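Local structure of protein-S-isoprenylcysteine O-methyltransferase (Tribolium castaneum, 5V7P) at residues Leu152-Cys166 and Tyr217-Pro229. The protein is a membrane enzyme of the endoplasmic reticulum that methylates the C-terminal carboxyl group of isoprenylated cysteines in proteins, using S-adenosyl-L-methionine as methyl donor. Numbering follows the deposited sequence.
Sequences LKEIHWLSNIGLCVC and YWSIGTQIILINP. With MPG ([(Z)-octadec-9-enyl] (2R)-2,3-bis(oxidanyl)propanoate), chain S; D10 (decane), chain N; MPG ([(Z)-octadec-9-enyl] (2R)-2,3-bis(oxidanyl)propanoate), chain B; D10 (decane), chain G.
The Trp218 indole receives Cys166 over one face of its five-membered ring, SG lying 4.2 Å from that ring's centroid and 28° off the normal, a Cys sulfur-aromatic contact. Thr222 CG2 lies on the same face, offset toward the rim, the carbonyl O of Cys166 meets the ring edge in plane, and Phe102 of helix 90-113 stacks on the indole. Trp157 carries Ile155 CG2 on one face and a bound decane on the other, while the His156 ring has the polar head of a bound MPG lipid (its O2 and O3) over one face and the carbonyl O of Lys153 at its edge. The Trp218-Cys166 pair belongs to an antiparallel packing of two helices predicted to span the membrane, 156-180 and 210-225, whose local axes approach to 7.1 Å at 161°. Gly162 and Gly221, with no side chains, lie where the two backbones meet, Gly162 CA 3.7 Å from Gly221 O. Val165 CG2 presses on Gly221 CA at 3.3 Å, tighter than usual van der Waals contact. Two knobs interlock, Cys166 among Trp218, Gly221, Thr222 and Ile225, and Ile225 among Ser159, Gly162, Leu163 and Cys166. Ile225 CG1 touches Leu163 CD2 at 3.5 Å, the side chains crossing at about a right angle. At the probably lumenal end Ile227, with positive phi, closes helix 210-225 in a Schellman motif; CG2 packs on Leu152 CD1, and CD1 reaches the carbonyl O of Ile155. The buried Lys153 bends at chi2 (-56°), then runs extended to the turn, and also forms a salt bridge with Glu145. Lys153 NZ donates to three oxygens there: Leu226 O at 2.9 Å, Asn228 OD1 at 2.9 Å, and Ile227 O at 2.6 Å, approached from above the carbonyl plane.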
loop_
_atom_site.group_PDB
_atom_site.type_symbol
_atom_site.label_atom_id
_atom_site.label_comp_id
_atom_site.label_asym_id
_atom_site.label_seq_id
_atom_site.Cartn_x
_atom_site.Cartn_y
_atom_site.Cartn_z
ATOM N N LEU A 152 -14.614 -9.390 -25.938
ATOM C CA LEU A 152 -14.671 -8.455 -24.820
ATOM C C LEU A 152 -13.327 -7.769 -24.606
ATOM O O LEU A 152 -13.270 -6.554 -24.390
ATOM C CB LEU A 152 -15.106 -9.189 -23.551
ATOM C CG LEU A 152 -15.169 -8.371 -22.256
ATOM C CD1 LEU A 152 -16.264 -7.324 -22.327
ATOM C CD2 LEU A 152 -15.380 -9.287 -21.064
ATOM N N LYS A 153 -12.236 -8.530 -24.662
ATOM C CA LYS A 153 -10.905 -7.976 -24.448
ATOM C C LYS A 153 -10.316 -7.352 -25.705
ATOM O O LYS A 153 -9.215 -6.790 -25.640
ATOM C CB LYS A 153 -9.962 -9.065 -23.927
ATOM C CG LYS A 153 -10.534 -9.890 -22.780
ATOM C CD LYS A 153 -10.962 -9.023 -21.601
ATOM C CE LYS A 153 -11.426 -9.881 -20.435
ATOM N NZ LYS A 153 -11.894 -9.067 -19.284
ATOM N N GLU A 154 -11.011 -7.435 -26.837
ATOM C CA GLU A 154 -10.575 -6.805 -28.074
ATOM C C GLU A 154 -11.134 -5.398 -28.241
ATOM O O GLU A 154 -10.966 -4.798 -29.307
ATOM C CB GLU A 154 -10.976 -7.670 -29.271
ATOM C CG GLU A 154 -10.141 -8.934 -29.425
ATOM C CD GLU A 154 -10.727 -9.904 -30.432
ATOM O OE1 GLU A 154 -11.156 -11.002 -30.020
ATOM O OE2 GLU A 154 -10.767 -9.567 -31.634
ATOM N N ILE A 155 -11.790 -4.862 -27.216
ATOM C CA ILE A 155 -12.319 -3.487 -27.264
ATOM C C ILE A 155 -11.211 -2.597 -26.712
ATOM O O ILE A 155 -11.227 -2.147 -25.564
ATOM C CB ILE A 155 -13.634 -3.347 -26.490
ATOM C CG1 ILE A 155 -14.637 -4.416 -26.942
ATOM C CG2 ILE A 155 -14.210 -1.952 -26.693
ATOM C CD1 ILE A 155 -15.877 -4.506 -26.076
ATOM N N HIS A 156 -10.220 -2.325 -27.565
ATOM C CA HIS A 156 -8.998 -1.676 -27.105
ATOM C C HIS A 156 -9.235 -0.235 -26.666
ATOM O O HIS A 156 -8.548 0.250 -25.758
ATOM C CB HIS A 156 -7.938 -1.733 -28.203
ATOM C CG HIS A 156 -7.347 -3.096 -28.400
ATOM N ND1 HIS A 156 -7.803 -4.208 -27.725
ATOM C CD2 HIS A 156 -6.334 -3.526 -29.190
ATOM C CE1 HIS A 156 -7.099 -5.264 -28.094
ATOM N NE2 HIS A 156 -6.201 -4.877 -28.983
ATOM N N TRP A 157 -10.189 0.468 -27.284
ATOM C CA TRP A 157 -10.427 1.856 -26.896
ATOM C C TRP A 157 -10.910 1.950 -25.455
ATOM O O TRP A 157 -10.571 2.906 -24.750
ATOM C CB TRP A 157 -11.430 2.520 -27.845
ATOM C CG TRP A 157 -12.783 1.879 -27.878
ATOM C CD1 TRP A 157 -13.207 0.906 -28.737
ATOM C CD2 TRP A 157 -13.895 2.170 -27.022
ATOM N NE1 TRP A 157 -14.512 0.572 -28.468
ATOM C CE2 TRP A 157 -14.957 1.332 -27.418
ATOM C CE3 TRP A 157 -14.096 3.055 -25.959
ATOM C CZ2 TRP A 157 -16.199 1.352 -26.788
ATOM C CZ3 TRP A 157 -15.331 3.073 -25.335
ATOM C CH2 TRP A 157 -16.366 2.228 -25.751
ATOM N N LEU A 158 -11.692 0.970 -24.996
ATOM C CA LEU A 158 -12.100 0.949 -23.593
ATOM C C LEU A 158 -10.893 0.764 -22.682
ATOM O O LEU A 158 -10.727 1.487 -21.693
ATOM C CB LEU A 158 -13.121 -0.167 -23.353
ATOM C CG LEU A 158 -14.507 0.219 -22.829
ATOM C CD1 LEU A 158 -15.319 -1.038 -22.539
ATOM C CD2 LEU A 158 -14.430 1.089 -21.580
ATOM N N SER A 159 -10.039 -0.209 -23.002
ATOM C CA SER A 159 -8.863 -0.470 -22.178
ATOM C C SER A 159 -7.933 0.736 -22.147
ATOM O O SER A 159 -7.349 1.053 -21.103
ATOM C CB SER A 159 -8.127 -1.700 -22.703
ATOM O OG SER A 159 -6.894 -1.892 -22.035
ATOM N N ASN A 160 -7.783 1.424 -23.282
ATOM C CA ASN A 160 -6.932 2.609 -23.321
ATOM C C ASN A 160 -7.499 3.735 -22.471
ATOM O O ASN A 160 -6.744 4.596 -22.006
ATOM C CB ASN A 160 -6.742 3.075 -24.765
ATOM C CG ASN A 160 -5.962 2.078 -25.595
ATOM O OD1 ASN A 160 -5.240 1.239 -25.057
ATOM N ND2 ASN A 160 -6.103 2.163 -26.911
ATOM N N ILE A 161 -8.817 3.762 -22.268
ATOM C CA ILE A 161 -9.383 4.677 -21.282
ATOM C C ILE A 161 -8.850 4.334 -19.898
ATOM O O ILE A 161 -8.454 5.218 -19.131
ATOM C CB ILE A 161 -10.925 4.642 -21.334
ATOM C CG1 ILE A 161 -11.420 5.393 -22.576
ATOM C CG2 ILE A 161 -11.539 5.235 -20.058
ATOM C CD1 ILE A 161 -12.924 5.347 -22.787
ATOM N N GLY A 162 -8.816 3.042 -19.565
ATOM C CA GLY A 162 -8.199 2.626 -18.318
ATOM C C GLY A 162 -6.747 3.053 -18.221
ATOM O O GLY A 162 -6.270 3.424 -17.146
ATOM N N LEU A 163 -6.022 3.000 -19.342
ATOM C CA LEU A 163 -4.652 3.502 -19.365
ATOM C C LEU A 163 -4.602 4.972 -18.969
ATOM O O LEU A 163 -3.734 5.387 -18.191
ATOM C CB LEU A 163 -4.040 3.308 -20.754
ATOM C CG LEU A 163 -3.114 2.110 -20.984
ATOM C CD1 LEU A 163 -1.772 2.345 -20.316
ATOM C CD2 LEU A 163 -3.734 0.821 -20.476
ATOM N N CYS A 164 -5.537 5.772 -19.484
ATOM C CA CYS A 164 -5.511 7.207 -19.234
ATOM C C CYS A 164 -5.721 7.518 -17.758
ATOM O O CYS A 164 -4.977 8.314 -17.174
ATOM C CB CYS A 164 -6.568 7.908 -20.089
ATOM S SG CYS A 164 -6.150 7.993 -21.844
ATOM N N VAL A 165 -6.724 6.897 -17.127
ATOM C CA VAL A 165 -6.982 7.218 -15.725
ATOM C C VAL A 165 -5.824 6.739 -14.863
ATOM O O VAL A 165 -5.476 7.382 -13.866
ATOM C CB VAL A 165 -8.328 6.640 -15.222
ATOM C CG1 VAL A 165 -9.352 6.465 -16.346
ATOM C CG2 VAL A 165 -8.143 5.331 -14.454
ATOM N N CYS A 166 -5.202 5.615 -15.229
ATOM C CA CYS A 166 -4.056 5.127 -14.471
ATOM C C CYS A 166 -2.884 6.092 -14.568
ATOM O O CYS A 166 -2.218 6.369 -13.564
ATOM C CB CYS A 166 -3.647 3.741 -14.964
ATOM S SG CYS A 166 -4.685 2.410 -14.344
ATOM N N TYR A 217 -8.389 6.120 -8.028
ATOM C CA TYR A 217 -8.763 6.006 -9.433
ATOM C C TYR A 217 -7.802 5.115 -10.205
ATOM O O TYR A 217 -8.227 4.394 -11.114
ATOM C CB TYR A 217 -8.841 7.392 -10.068
ATOM C CG TYR A 217 -10.080 8.143 -9.648
ATOM C CD1 TYR A 217 -11.336 7.727 -10.069
ATOM C CD2 TYR A 217 -9.999 9.252 -8.823
ATOM C CE1 TYR A 217 -12.476 8.397 -9.683
ATOM C CE2 TYR A 217 -11.137 9.932 -8.431
ATOM C CZ TYR A 217 -12.371 9.498 -8.866
ATOM O OH TYR A 217 -13.512 10.165 -8.485
ATOM N N TRP A 218 -6.514 5.141 -9.859
ATOM C CA TRP A 218 -5.565 4.233 -10.491
ATOM C C TRP A 218 -6.010 2.787 -10.327
ATOM O O TRP A 218 -6.018 2.014 -11.292
ATOM C CB TRP A 218 -4.170 4.437 -9.899
ATOM C CG TRP A 218 -3.151 3.471 -10.424
ATOM C CD1 TRP A 218 -2.364 3.630 -11.525
ATOM C CD2 TRP A 218 -2.805 2.196 -9.866
ATOM N NE1 TRP A 218 -1.550 2.536 -11.689
ATOM C CE2 TRP A 218 -1.802 1.641 -10.684
ATOM C CE3 TRP A 218 -3.243 1.472 -8.752
ATOM C CZ2 TRP A 218 -1.230 0.397 -10.426
ATOM C CZ3 TRP A 218 -2.674 0.236 -8.498
ATOM C CH2 TRP A 218 -1.679 -0.288 -9.332
ATOM N N SER A 219 -6.397 2.405 -9.109
ATOM C CA SER A 219 -6.773 1.017 -8.864
ATOM C C SER A 219 -7.986 0.621 -9.695
ATOM O O SER A 219 -8.026 -0.476 -10.266
ATOM C CB SER A 219 -7.053 0.799 -7.380
ATOM O OG SER A 219 -8.170 1.560 -6.939
ATOM N N ILE A 220 -8.996 1.490 -9.758
ATOM C CA ILE A 220 -10.126 1.250 -10.651
ATOM C C ILE A 220 -9.646 1.190 -12.094
ATOM O O ILE A 220 -10.111 0.362 -12.888
ATOM C CB ILE A 220 -11.199 2.338 -10.459
ATOM C CG1 ILE A 220 -11.713 2.336 -9.017
ATOM C CG2 ILE A 220 -12.360 2.127 -11.430
ATOM C CD1 ILE A 220 -12.575 3.533 -8.667
ATOM N N GLY A 221 -8.706 2.065 -12.452
ATOM C CA GLY A 221 -8.209 2.094 -13.816
ATOM C C GLY A 221 -7.622 0.768 -14.260
ATOM O O GLY A 221 -7.833 0.336 -15.396
ATOM N N THR A 222 -6.877 0.104 -13.372
ATOM C CA THR A 222 -6.256 -1.167 -13.733
ATOM C C THR A 222 -7.292 -2.156 -14.250
ATOM O O THR A 222 -7.037 -2.889 -15.212
ATOM C CB THR A 222 -5.514 -1.763 -12.535
ATOM O OG1 THR A 222 -6.442 -2.050 -11.484
ATOM C CG2 THR A 222 -4.439 -0.806 -12.026
ATOM N N GLN A 223 -8.469 -2.187 -13.626
ATOM C CA GLN A 223 -9.517 -3.105 -14.051
ATOM C C GLN A 223 -10.265 -2.615 -15.280
ATOM O O GLN A 223 -10.864 -3.430 -15.990
ATOM C CB GLN A 223 -10.494 -3.345 -12.897
ATOM C CG GLN A 223 -9.827 -3.941 -11.670
ATOM C CD GLN A 223 -8.990 -5.156 -12.012
ATOM O OE1 GLN A 223 -9.504 -6.154 -12.515
ATOM N NE2 GLN A 223 -7.686 -5.068 -11.767
ATOM N N ILE A 224 -10.244 -1.310 -15.551
ATOM C CA ILE A 224 -10.742 -0.828 -16.833
ATOM C C ILE A 224 -9.793 -1.246 -17.949
ATOM O O ILE A 224 -10.226 -1.613 -19.048
ATOM C CB ILE A 224 -10.944 0.698 -16.797
ATOM C CG1 ILE A 224 -11.957 1.061 -15.702
ATOM C CG2 ILE A 224 -11.405 1.206 -18.166
ATOM C CD1 ILE A 224 -12.254 2.544 -15.573
ATOM N N ILE A 225 -8.485 -1.206 -17.684
ATOM C CA ILE A 225 -7.522 -1.733 -18.646
ATOM C C ILE A 225 -7.908 -3.154 -19.026
ATOM O O ILE A 225 -8.050 -3.487 -20.207
ATOM C CB ILE A 225 -6.093 -1.674 -18.073
ATOM C CG1 ILE A 225 -5.707 -0.225 -17.765
ATOM C CG2 ILE A 225 -5.092 -2.305 -19.046
ATOM C CD1 ILE A 225 -4.356 -0.066 -17.091
ATOM N N LEU A 226 -8.114 -4.003 -18.017
ATOM C CA LEU A 226 -8.440 -5.409 -18.221
ATOM C C LEU A 226 -9.847 -5.628 -18.763
ATOM O O LEU A 226 -10.161 -6.750 -19.176
ATOM C CB LEU A 226 -8.277 -6.164 -16.894
ATOM C CG LEU A 226 -7.067 -7.073 -16.650
ATOM C CD1 LEU A 226 -5.849 -6.705 -17.483
ATOM C CD2 LEU A 226 -6.705 -7.044 -15.174
ATOM N N ILE A 227 -10.693 -4.600 -18.773
ATOM C CA ILE A 227 -12.092 -4.753 -19.155
ATOM C C ILE A 227 -12.677 -5.929 -18.378
ATOM O O ILE A 227 -13.208 -6.878 -18.965
ATOM C CB ILE A 227 -12.247 -4.942 -20.678
ATOM C CG1 ILE A 227 -11.436 -3.871 -21.422
ATOM C CG2 ILE A 227 -13.725 -4.874 -21.072
ATOM C CD1 ILE A 227 -11.590 -3.881 -22.935
ATOM N N ASN A 228 -12.563 -5.876 -17.048
ATOM C CA ASN A 228 -13.122 -6.889 -16.166
ATOM C C ASN A 228 -14.423 -6.360 -15.572
ATOM O O ASN A 228 -14.385 -5.564 -14.622
ATOM C CB ASN A 228 -12.130 -7.245 -15.054
ATOM C CG ASN A 228 -11.059 -8.219 -15.511
ATOM O OD1 ASN A 228 -11.238 -8.950 -16.483
ATOM N ND2 ASN A 228 -9.939 -8.241 -14.798
ATOM N N PRO A 229 -15.594 -6.766 -16.076
ATOM C CA PRO A 229 -16.849 -6.198 -15.552
ATOM C C PRO A 229 -17.146 -6.574 -14.110
ATOM O O PRO A 229 -17.940 -5.880 -13.462
ATOM C CB PRO A 229 -17.915 -6.756 -16.505
ATOM C CG PRO A 229 -17.304 -7.979 -17.092
ATOM C CD PRO A 229 -15.835 -7.708 -17.182
HETATM C C2 MPG S . 0.757 -0.842 -28.972
HETATM C C3 MPG S . 1.324 -1.011 -27.563
HETATM C C4 MPG S . 2.475 -0.031 -27.339
HETATM C C5 MPG S . 1.920 1.324 -26.909
HETATM C C6 MPG S . 1.549 1.282 -25.426
HETATM C C7 MPG S . 1.028 2.643 -24.961
HETATM C C8 MPG S . -0.244 3.059 -25.701
HETATM C C9 MPG S . -1.325 1.995 -25.512
HETATM C C10 MPG S . -2.457 2.022 -26.182
HETATM C C11 MPG S . -2.792 3.107 -27.204
HETATM C C12 MPG S . -2.519 2.578 -28.610
HETATM C C13 MPG S . -2.390 3.752 -29.579
HETATM C C14 MPG S . -3.638 4.630 -29.489
HETATM O O1 MPG S . -1.257 -1.743 -28.042
HETATM C C1 MPG S . -0.424 -1.793 -29.167
HETATM C CXD MPG S . -3.024 -3.004 -26.731
HETATM O O2 MPG S . -3.937 -4.043 -26.949
HETATM C C21 MPG S . -3.764 -1.754 -26.257
HETATM O O3 MPG S . -5.078 -1.774 -26.744
HETATM O O4 MPG S . -2.558 -3.281 -29.025
HETATM C CX3 MPG S . -2.275 -2.702 -28.030
HETATM C C3 D10 N . -12.620 5.210 -30.047
HETATM C C4 D10 N . -14.088 5.099 -29.640
HETATM C C5 D10 N . -14.740 3.943 -30.395
HETATM C C6 D10 N . -16.201 3.815 -29.963
HETATM C C7 D10 N . -16.860 2.663 -30.720
HETATM C C2 MPG B . -7.331 -4.934 -5.162
HETATM C C3 MPG B . -7.981 -3.571 -5.367
HETATM C C4 MPG B . -7.571 -2.589 -4.275
HETATM C C5 MPG B . -8.011 -1.198 -4.671
HETATM C C6 MPG B . -7.746 -0.247 -3.516
HETATM C C7 MPG B . -6.259 -0.091 -3.207
HETATM C C8 MPG B . -6.131 0.031 -1.699
HETATM C C9 MPG B . -4.753 0.595 -1.363
HETATM C C10 MPG B . -3.819 -0.091 -0.746
HETATM C C11 MPG B . -4.000 -1.539 -0.285
HETATM C C12 MPG B . -2.653 -2.244 -0.311
HETATM C C13 MPG B . -1.741 -1.696 0.781
HETATM C C14 MPG B . -0.304 -2.019 0.403
HETATM C C15 MPG B . 0.627 -1.718 1.575
HETATM C C16 MPG B . 1.511 -2.927 1.874
HETATM O O1 MPG B . -5.460 -5.004 -6.621
HETATM C C1 MPG B . -5.809 -4.867 -5.281
HETATM C CXD MPG B . -4.135 -4.047 -8.524
HETATM O O2 MPG B . -4.550 -3.135 -9.500
HETATM C C21 MPG B . -4.296 -5.474 -9.071
HETATM O O3 MPG B . -5.020 -5.450 -10.268
HETATM O O4 MPG B . -5.207 -2.776 -6.856
HETATM C CX3 MPG B . -4.977 -3.865 -7.267
HETATM C C1 D10 G . -15.217 15.966 1.411
HETATM C C2 D10 G . -15.892 15.618 0.089
HETATM C C3 D10 G . -14.833 15.551 -1.008
HETATM C C4 D10 G . -15.406 14.842 -2.233
HETATM C C5 D10 G . -14.710 15.376 -3.481
HETATM C C6 D10 G . -15.049 14.494 -4.679
HETATM C C7 D10 G . -14.936 15.319 -5.960
HETATM C C8 D10 G . -14.491 14.421 -7.113
HETATM C C9 D10 G . -12.970 14.457 -7.225
HETATM C C10 D10 G . -12.465 13.118 -7.757
#